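Local structure of Poly(A) ribonuclease pop2 (Schizosaccharomyces pombe, 2P51) at residues A[89-94]-A[103-108]; A[229-234]-A[242-247]. The protein removes poly(A) tails from mRNA as a metal-dependent 3'-exoribonuclease of the DEDD class, the catalytic component of the CCR4-NOT core complex. All coordinates share one frame; numbering follows the deposited sequence.

In the fold
From the N terminus, the chain lays down strand 23-26 and the strand 47-53, which carries the metal ligands D51 and E53, before strand 87-93 turns back into strand 105-109. Contact 1 closes this hairpin over eight intervening residues. Much later, after helix 220-226, the loop 229-234 folds back on helix 238-257, and contact 2 closes a connection of seven residues that includes the start of this helix. The two closures follow in series, neither nested nor crossed, yet their centres lie only about 10 Å apart. A91 CB packs on L243 CA at 3.7 Å, joining the hairpin of the central sheet to the helix whose first turn carries the metal ligand D241.

Contact 1: residues A[89-94]-A[103-108]; sequences GLALSD and ACTWQF
L90 and W106 face each other as a hydrogen-bonded pair of the antiparallel hairpin that joins strands 87-93 and 105-109 in the DEDD nuclease sheet. L90 N donates to W106 O at 2.9 Å, and W106 N returns a nearly straight bond to L90 O (173° at the hydrogen). The same L90 O lies in the plane of the indole at its edge, 3.7 Å from W106 CE3. L90 and W106 put their side chains on the same face of the sheet; there L90, its CG anti to the carbonyl carbon (chi1 -58°), brings CD1 to CE2 of F108 at 3.8 Å. L92 CD2 approaches the indole obliquely, 4.2 Å from W106 CZ3, while A103 CB lies over one indole face. Beyond the L90-W106 pair water takes over: one molecule donates to both L92 O and C104 O, and a second accepts from L92 N at 2.8 Å. At the other end, near the metal ligand D51, G89 and Q107 form a non-hydrogen-bonded pair, and G89 CA makes a CA-H...O contact with W106 O at 3.3 Å. Helix 31-41 packs against the apolar face, where I38 touches both W106 and F108, and E34 takes the indole N-H. Across the sheet, T105 packs on L243 of helix 238-257 and its hydroxyl bonds to G239 O. Strands 47-53 and 23-26 flank the hairpin.

Contact 2: residues A[229-234]-A[242-247]; sequences IHRIGP and ALLTAR
I229 and R231 lie against L244 where the loop ahead of helix 238-257 packs on that helix, part of the RNase H-like DEDD nuclease fold. The two branches of L244 are shared out: CD1 meets I229 CG2 at 3.8 Å, and CD2 sits over one face of the R231 guanidinium, offset toward its rim and 3.4 Å from NH2. The R231 and L244 side chains cross at about a right angle. A bend at chi3 (-78°) sets NE off the line of the arginine chain before it; beyond, NH1 forms a salt bridge with the metal ligand D241, and Q221 receives the NE hydrogen bond. I229 CG2 also reaches R247 CB, so an alanine in place of I229 would probably open a gap beside L244 CD1 and the base of the R247 side chain. R247 runs extended from CG to NE and crosses I232 at about a right angle, its NH1 3.7 Å from I232 CG1. I232 CB meanwhile packs on L243 CD2 at 3.9 Å. H230 O lies at the edge of the R247 guanidinium, in its plane, and a water donates to this carbonyl at 2.8 Å while accepting from I232 N and, weakly, from R247 NH1.

Contact 1: residues A[89-94]-A[103-108]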
ATOM      1  N   GLY A  89      -2.909  -4.357   1.165  1.00 11.53           N
ATOM      2  CA  GLY A  89      -2.892  -4.546   2.629  1.00 11.92           C
ATOM      3  C   GLY A  89      -3.211  -3.242   3.333  1.00 10.79           C
ATOM      4  O   GLY A  89      -2.609  -2.215   2.960  1.00 12.18           O
ATOM      5  N   LEU A  90      -4.176  -3.282   4.263  1.00 11.48           N
ATOM      6  CA  LEU A  90      -4.497  -2.113   5.053  1.00 11.07           C
ATOM      7  C   LEU A  90      -4.426  -2.476   6.547  1.00 10.99           C
ATOM      8  O   LEU A  90      -5.199  -3.313   6.995  1.00 13.09           O
ATOM      9  CB  LEU A  90      -5.894  -1.578   4.733  1.00 12.32           C
ATOM     10  CG  LEU A  90      -6.234  -1.170   3.305  1.00 11.81           C
ATOM     11  CD1 LEU A  90      -7.685  -0.712   3.197  1.00 15.21           C
ATOM     12  CD2 LEU A  90      -5.276  -0.082   2.814  1.00 14.49           C
ATOM     13  N   ALA A  91      -3.537  -1.819   7.282  1.00 11.01           N
ATOM     14  CA  ALA A  91      -3.344  -2.046   8.700  1.00 11.38           C
ATOM     15  C   ALA A  91      -3.751  -0.782   9.458  1.00 11.56           C
ATOM     16  O   ALA A  91      -3.156   0.278   9.270  1.00 14.71           O
ATOM     17  CB  ALA A  91      -1.888  -2.425   8.986  1.00 13.41           C
ATOM     18  N   LEU A  92      -4.762  -0.926  10.322  1.00 11.30           N
ATOM     19  CA  LEU A  92      -5.267   0.222  11.069  1.00 11.76           C
ATOM     20  C   LEU A  92      -4.592   0.289  12.432  1.00 11.81           C
ATOM     21  O   LEU A  92      -4.373  -0.717  13.091  1.00 14.15           O
ATOM     22  CB  LEU A  92      -6.751   0.162  11.286  1.00 14.47           C
ATOM     23  CG  LEU A  92      -7.641   0.680  10.127  1.00 18.92           C
ATOM     24  CD1 LEU A  92      -7.366   0.096   8.774  1.00 23.54           C
ATOM     25  CD2 LEU A  92      -9.113   0.438  10.552  1.00 19.56           C
ATOM     26  N   SER A  93      -4.309   1.541  12.849  1.00 12.01           N
ATOM     27  CA  SER A  93      -3.792   1.790  14.170  1.00 12.74           C
ATOM     28  C   SER A  93      -4.448   3.065  14.698  1.00 13.11           C
ATOM     29  O   SER A  93      -4.864   3.932  13.932  1.00 14.44           O
ATOM     30  CB  SER A  93      -2.266   2.029  14.113  0.76 13.43           C
ATOM     31  OG  SER A  93      -1.524   0.990  13.465  0.76 13.19           O
ATOM     32  N   ASP A  94      -4.436   3.175  16.026  1.00 14.28           N
ATOM     33  CA  ASP A  94      -4.767   4.497  16.619  1.00 14.75           C
ATOM     34  C   ASP A  94      -3.527   5.379  16.572  1.00 14.90           C
ATOM     35  O   ASP A  94      -2.456   5.018  16.042  1.00 14.17           O
ATOM     36  CB  ASP A  94      -5.367   4.363  18.023  1.00 16.89           C
ATOM     37  CG  ASP A  94      -4.381   3.956  19.092  1.00 20.69           C
ATOM     38  OD1 ASP A  94      -3.149   3.863  18.891  1.00 17.68           O
ATOM     39  OD2 ASP A  94      -4.844   3.679  20.215  1.00 27.91           O
ATOM     40  N   ALA A 103      -8.285  -7.034  14.347  1.00 15.45           N
ATOM     41  CA  ALA A 103      -7.392  -7.381  13.256  1.00 16.75           C
ATOM     42  C   ALA A 103      -6.151  -6.528  13.296  1.00 14.73           C
ATOM     43  O   ALA A 103      -6.243  -5.299  13.410  1.00 17.43           O
ATOM     44  CB  ALA A 103      -8.074  -7.143  11.905  1.00 16.89           C
ATOM     45  N   CYS A 104      -4.990  -7.160  13.200  1.00 14.49           N
ATOM     46  CA  CYS A 104      -3.764  -6.368  13.044  1.00 14.20           C
ATOM     47  C   CYS A 104      -3.738  -5.761  11.642  1.00 14.32           C
ATOM     48  O   CYS A 104      -3.168  -4.687  11.471  1.00 16.75           O
ATOM     49  CB  CYS A 104      -2.519  -7.216  13.283  1.00 18.28           C
ATOM     50  SG  CYS A 104      -2.362  -8.065  14.882  1.00 29.63           S
ATOM     51  N   THR A 105      -4.310  -6.426  10.634  1.00 15.14           N
ATOM     52  CA  THR A 105      -4.246  -5.949   9.255  1.00 12.99           C
ATOM     53  C   THR A 105      -5.270  -6.696   8.404  1.00 13.13           C
ATOM     54  O   THR A 105      -5.663  -7.828   8.728  1.00 15.16           O
ATOM     55  CB  THR A 105      -2.811  -6.107   8.707  1.00 13.54           C
ATOM     56  OG1 THR A 105      -2.719  -5.517   7.407  1.00 14.39           O
ATOM     57  CG2 THR A 105      -2.420  -7.582   8.554  1.00 15.32           C
ATOM     58  N   TRP A 106      -5.731  -6.089   7.304  1.00 13.83           N
ATOM     59  CA  TRP A 106      -6.576  -6.720   6.316  1.00 13.21           C
ATOM     60  C   TRP A 106      -5.768  -6.927   5.036  1.00 13.41           C
ATOM     61  O   TRP A 106      -4.970  -6.052   4.666  1.00 16.12           O
ATOM     62  CB  TRP A 106      -7.774  -5.828   5.946  1.00 13.81           C
ATOM     63  CG  TRP A 106      -8.888  -5.895   6.957  1.00 13.36           C
ATOM     64  CD1 TRP A 106     -10.000  -6.704   6.852  1.00 13.81           C
ATOM     65  CD2 TRP A 106      -9.025  -5.169   8.188  1.00 14.12           C
ATOM     66  NE1 TRP A 106     -10.815  -6.514   7.954  1.00 15.12           N
ATOM     67  CE2 TRP A 106     -10.256  -5.596   8.773  1.00 15.14           C
ATOM     68  CE3 TRP A 106      -8.251  -4.217   8.858  1.00 14.20           C
ATOM     69  CZ2 TRP A 106     -10.714  -5.089   9.992  1.00 14.97           C
ATOM     70  CZ3 TRP A 106      -8.691  -3.699  10.064  1.00 16.83           C
ATOM     71  CH2 TRP A 106      -9.914  -4.137  10.620  1.00 17.30           C
ATOM     72  N   GLN A 107      -6.043  -8.046   4.393  1.00 13.41           N
ATOM     73  CA  GLN A 107      -5.415  -8.339   3.133  1.00 13.85           C
ATOM     74  C   GLN A 107      -6.508  -8.577   2.091  1.00 13.14           C
ATOM     75  O   GLN A 107      -7.201  -9.585   2.129  1.00 15.40           O
ATOM     76  CB  GLN A 107      -4.548  -9.588   3.303  1.00 16.50           C
ATOM     77  CG  GLN A 107      -3.848 -10.075   2.048  1.00 16.55           C
ATOM     78  CD  GLN A 107      -2.665 -10.965   2.476  1.00 15.63           C
ATOM     79  OE1 GLN A 107      -1.558 -10.410   2.592  1.00 17.34           O
ATOM     80  NE2 GLN A 107      -2.915 -12.247   2.657  1.00 17.38           N
ATOM     81  N   PHE A 108      -6.635  -7.656   1.132  1.00 13.89           N
ATOM     82  CA  PHE A 108      -7.616  -7.724   0.066  1.00 13.36           C
ATOM     83  C   PHE A 108      -6.992  -8.456  -1.115  1.00 13.53           C
ATOM     84  O   PHE A 108      -5.920  -8.019  -1.576  1.00 15.16           O
ATOM     85  CB  PHE A 108      -8.012  -6.307  -0.367  1.00 13.83           C
ATOM     86  CG  PHE A 108      -8.763  -5.581   0.737  1.00 12.63           C
ATOM     87  CD1 PHE A 108     -10.152  -5.604   0.753  1.00 14.53           C
ATOM     88  CD2 PHE A 108      -8.105  -4.916   1.741  1.00 13.70           C
ATOM     89  CE1 PHE A 108     -10.837  -4.960   1.777  1.00 15.96           C
ATOM     90  CE2 PHE A 108      -8.798  -4.281   2.773  1.00 14.58           C
ATOM     91  CZ  PHE A 108     -10.167  -4.311   2.827  1.00 16.75           C
TER
HETATM   92  O   HOH W   1      -2.130  -2.456  12.855  1.00 17.15           O
HETATM   93  O   HOH W   2      -5.808  -3.240  11.470  0.87 22.61           O

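Contact 2: residues A[229-234]-A[242-247]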
ATOM      1  N   ILE A 229      11.848  -5.044  15.462  1.00 24.07           N
ATOM      2  CA  ILE A 229      10.397  -5.164  15.333  1.00 23.32           C
ATOM      3  C   ILE A 229      10.027  -6.474  14.653  1.00 21.25           C
ATOM      4  O   ILE A 229      10.509  -6.812  13.579  1.00 22.71           O
ATOM      5  CB  ILE A 229       9.843  -3.978  14.540  1.00 24.70           C
ATOM      6  CG1 ILE A 229      10.045  -2.646  15.297  1.00 27.26           C
ATOM      7  CG2 ILE A 229       8.402  -4.247  14.127  1.00 23.63           C
ATOM      8  CD1 ILE A 229       9.971  -1.438  14.386  1.00 30.26           C
ATOM      9  N   HIS A 230       9.168  -7.262  15.279  1.00 23.57           N
ATOM     10  CA  HIS A 230       8.903  -8.581  14.675  1.00 25.75           C
ATOM     11  C   HIS A 230       7.777  -8.495  13.665  1.00 25.54           C
ATOM     12  O   HIS A 230       6.777  -7.817  13.854  1.00 26.27           O
ATOM     13  CB  HIS A 230       8.591  -9.580  15.784  1.00 34.46           C
ATOM     14  CG  HIS A 230       7.869 -10.834  15.452  1.00 48.14           C
ATOM     15  ND1 HIS A 230       8.510 -11.973  14.987  1.00 55.08           N
ATOM     16  CD2 HIS A 230       6.555 -11.191  15.518  1.00 53.59           C
ATOM     17  CE1 HIS A 230       7.631 -12.948  14.776  1.00 59.26           C
ATOM     18  NE2 HIS A 230       6.425 -12.496  15.092  1.00 58.54           N
ATOM     19  N   ARG A 231       7.975  -9.243  12.584  1.00 21.76           N
ATOM     20  CA  ARG A 231       6.973  -9.431  11.582  1.00 20.55           C
ATOM     21  C   ARG A 231       5.972 -10.511  11.987  1.00 21.27           C
ATOM     22  O   ARG A 231       6.306 -11.614  12.411  1.00 27.19           O
ATOM     23  CB  ARG A 231       7.630  -9.849  10.250  1.00 20.97           C
ATOM     24  CG  ARG A 231       6.565 -10.058   9.155  1.00 20.95           C
ATOM     25  CD  ARG A 231       7.220 -10.544   7.891  1.00 20.05           C
ATOM     26  NE  ARG A 231       7.906  -9.523   7.085  1.00 20.09           N
ATOM     27  CZ  ARG A 231       7.334  -8.675   6.252  1.00 17.04           C
ATOM     28  NH1 ARG A 231       6.007  -8.638   6.060  1.00 17.63           N
ATOM     29  NH2 ARG A 231       8.127  -7.833   5.600  1.00 19.15           N
ATOM     30  N   ILE A 232       4.698 -10.185  11.843  1.00 21.77           N
ATOM     31  CA  ILE A 232       3.637 -11.151  11.977  1.00 21.62           C
ATOM     32  C   ILE A 232       3.215 -11.505  10.559  1.00 20.48           C
ATOM     33  O   ILE A 232       2.920 -10.581   9.792  1.00 21.65           O
ATOM     34  CB  ILE A 232       2.451 -10.562  12.778  1.00 22.25           C
ATOM     35  CG1 ILE A 232       2.767 -10.275  14.249  1.00 26.88           C
ATOM     36  CG2 ILE A 232       1.213 -11.457  12.654  1.00 25.89           C
ATOM     37  CD1 ILE A 232       1.619  -9.992  15.180  1.00 36.35           C
ATOM     38  N   GLY A 233       3.149 -12.758  10.127  1.00 20.36           N
ATOM     39  CA  GLY A 233       2.665 -13.061   8.779  1.00 21.88           C
ATOM     40  C   GLY A 233       3.857 -13.141   7.844  1.00 19.75           C
ATOM     41  O   GLY A 233       5.031 -12.918   8.177  1.00 20.25           O
ATOM     42  N   PRO A 234       3.489 -13.527   6.609  1.00 20.15           N
ATOM     43  CA  PRO A 234       4.471 -13.776   5.556  1.00 19.97           C
ATOM     44  C   PRO A 234       5.048 -12.520   4.897  1.00 19.77           C
ATOM     45  O   PRO A 234       4.298 -11.662   4.452  1.00 20.15           O
ATOM     46  CB  PRO A 234       3.665 -14.590   4.528  1.00 22.81           C
ATOM     47  CG  PRO A 234       2.229 -14.256   4.788  1.00 24.54           C
ATOM     48  CD  PRO A 234       2.094 -13.825   6.219  1.00 22.98           C
ATOM     49  N   ALA A 242       2.062  -4.413   5.201  1.00 10.99           N
ATOM     50  CA  ALA A 242       1.401  -3.181   5.670  1.00 11.70           C
ATOM     51  C   ALA A 242       1.474  -3.090   7.175  1.00 11.78           C
ATOM     52  O   ALA A 242       1.657  -2.031   7.805  1.00 12.82           O
ATOM     53  CB  ALA A 242      -0.067  -3.168   5.215  1.00 12.11           C
ATOM     54  N   LEU A 243       1.315  -4.221   7.861  1.00 12.24           N
ATOM     55  CA  LEU A 243       1.378  -4.185   9.330  1.00 12.69           C
ATOM     56  C   LEU A 243       2.779  -3.842   9.787  1.00 12.58           C
ATOM     57  O   LEU A 243       3.015  -3.108  10.753  1.00 14.74           O
ATOM     58  CB  LEU A 243       0.974  -5.573   9.850  1.00 14.85           C
ATOM     59  CG  LEU A 243       1.168  -5.835  11.353  1.00 15.82           C
ATOM     60  CD1 LEU A 243       0.372  -4.855  12.179  1.00 15.92           C
ATOM     61  CD2 LEU A 243       0.756  -7.260  11.708  1.00 16.75           C
ATOM     62  N   LEU A 244       3.823  -4.406   9.135  1.00 12.24           N
ATOM     63  CA  LEU A 244       5.186  -4.047   9.526  1.00 12.29           C
ATOM     64  C   LEU A 244       5.466  -2.563   9.305  1.00 12.47           C
ATOM     65  O   LEU A 244       6.189  -1.950  10.111  1.00 13.31           O
ATOM     66  CB  LEU A 244       6.193  -4.873   8.691  1.00 14.75           C
ATOM     67  CG  LEU A 244       7.616  -4.930   9.230  1.00 15.89           C
ATOM     68  CD1 LEU A 244       7.645  -5.479  10.651  1.00 19.88           C
ATOM     69  CD2 LEU A 244       8.482  -5.799   8.312  1.00 17.79           C
ATOM     70  N   THR A 245       4.899  -2.056   8.191  1.00 12.77           N
ATOM     71  CA  THR A 245       4.998  -0.644   7.878  1.00 12.34           C
ATOM     72  C   THR A 245       4.439   0.174   9.040  1.00 12.19           C
ATOM     73  O   THR A 245       5.086   1.147   9.500  1.00 13.57           O
ATOM     74  CB  THR A 245       4.226  -0.325   6.588  1.00 12.98           C
ATOM     75  OG1 THR A 245       4.889  -1.047   5.505  1.00 13.57           O
ATOM     76  CG2 THR A 245       4.293   1.148   6.205  1.00 14.47           C
ATOM     77  N   ALA A 246       3.268  -0.192   9.526  1.00 12.58           N
ATOM     78  CA  ALA A 246       2.695   0.561  10.675  1.00 12.27           C
ATOM     79  C   ALA A 246       3.635   0.530  11.867  1.00 13.42           C
ATOM     80  O   ALA A 246       3.924   1.546  12.539  1.00 13.89           O
ATOM     81  CB  ALA A 246       1.364  -0.047  11.075  1.00 13.74           C
ATOM     82  N   ARG A 247       4.123  -0.678  12.184  1.00 13.88           N
ATOM     83  CA  ARG A 247       4.947  -0.782  13.395  1.00 13.58           C
ATOM     84  C   ARG A 247       6.246  -0.005  13.239  1.00 13.31           C
ATOM     85  O   ARG A 247       6.680   0.654  14.212  1.00 16.11           O
ATOM     86  CB  ARG A 247       5.224  -2.267  13.730  1.00 16.14           C
ATOM     87  CG  ARG A 247       3.900  -2.982  13.948  1.00 22.92           C
ATOM     88  CD  ARG A 247       4.088  -4.432  14.288  1.00 30.06           C
ATOM     89  NE  ARG A 247       2.879  -4.801  15.054  1.00 40.81           N
ATOM     90  CZ  ARG A 247       2.739  -6.039  15.526  1.00 46.09           C
ATOM     91  NH1 ARG A 247       3.726  -6.900  15.264  1.00 56.54           N
ATOM     92  NH2 ARG A 247       1.625  -6.273  16.201  1.00 46.93           N
TER
HETATM   93  O   HOH W   3       4.467  -6.990  12.605  0.88 32.29           O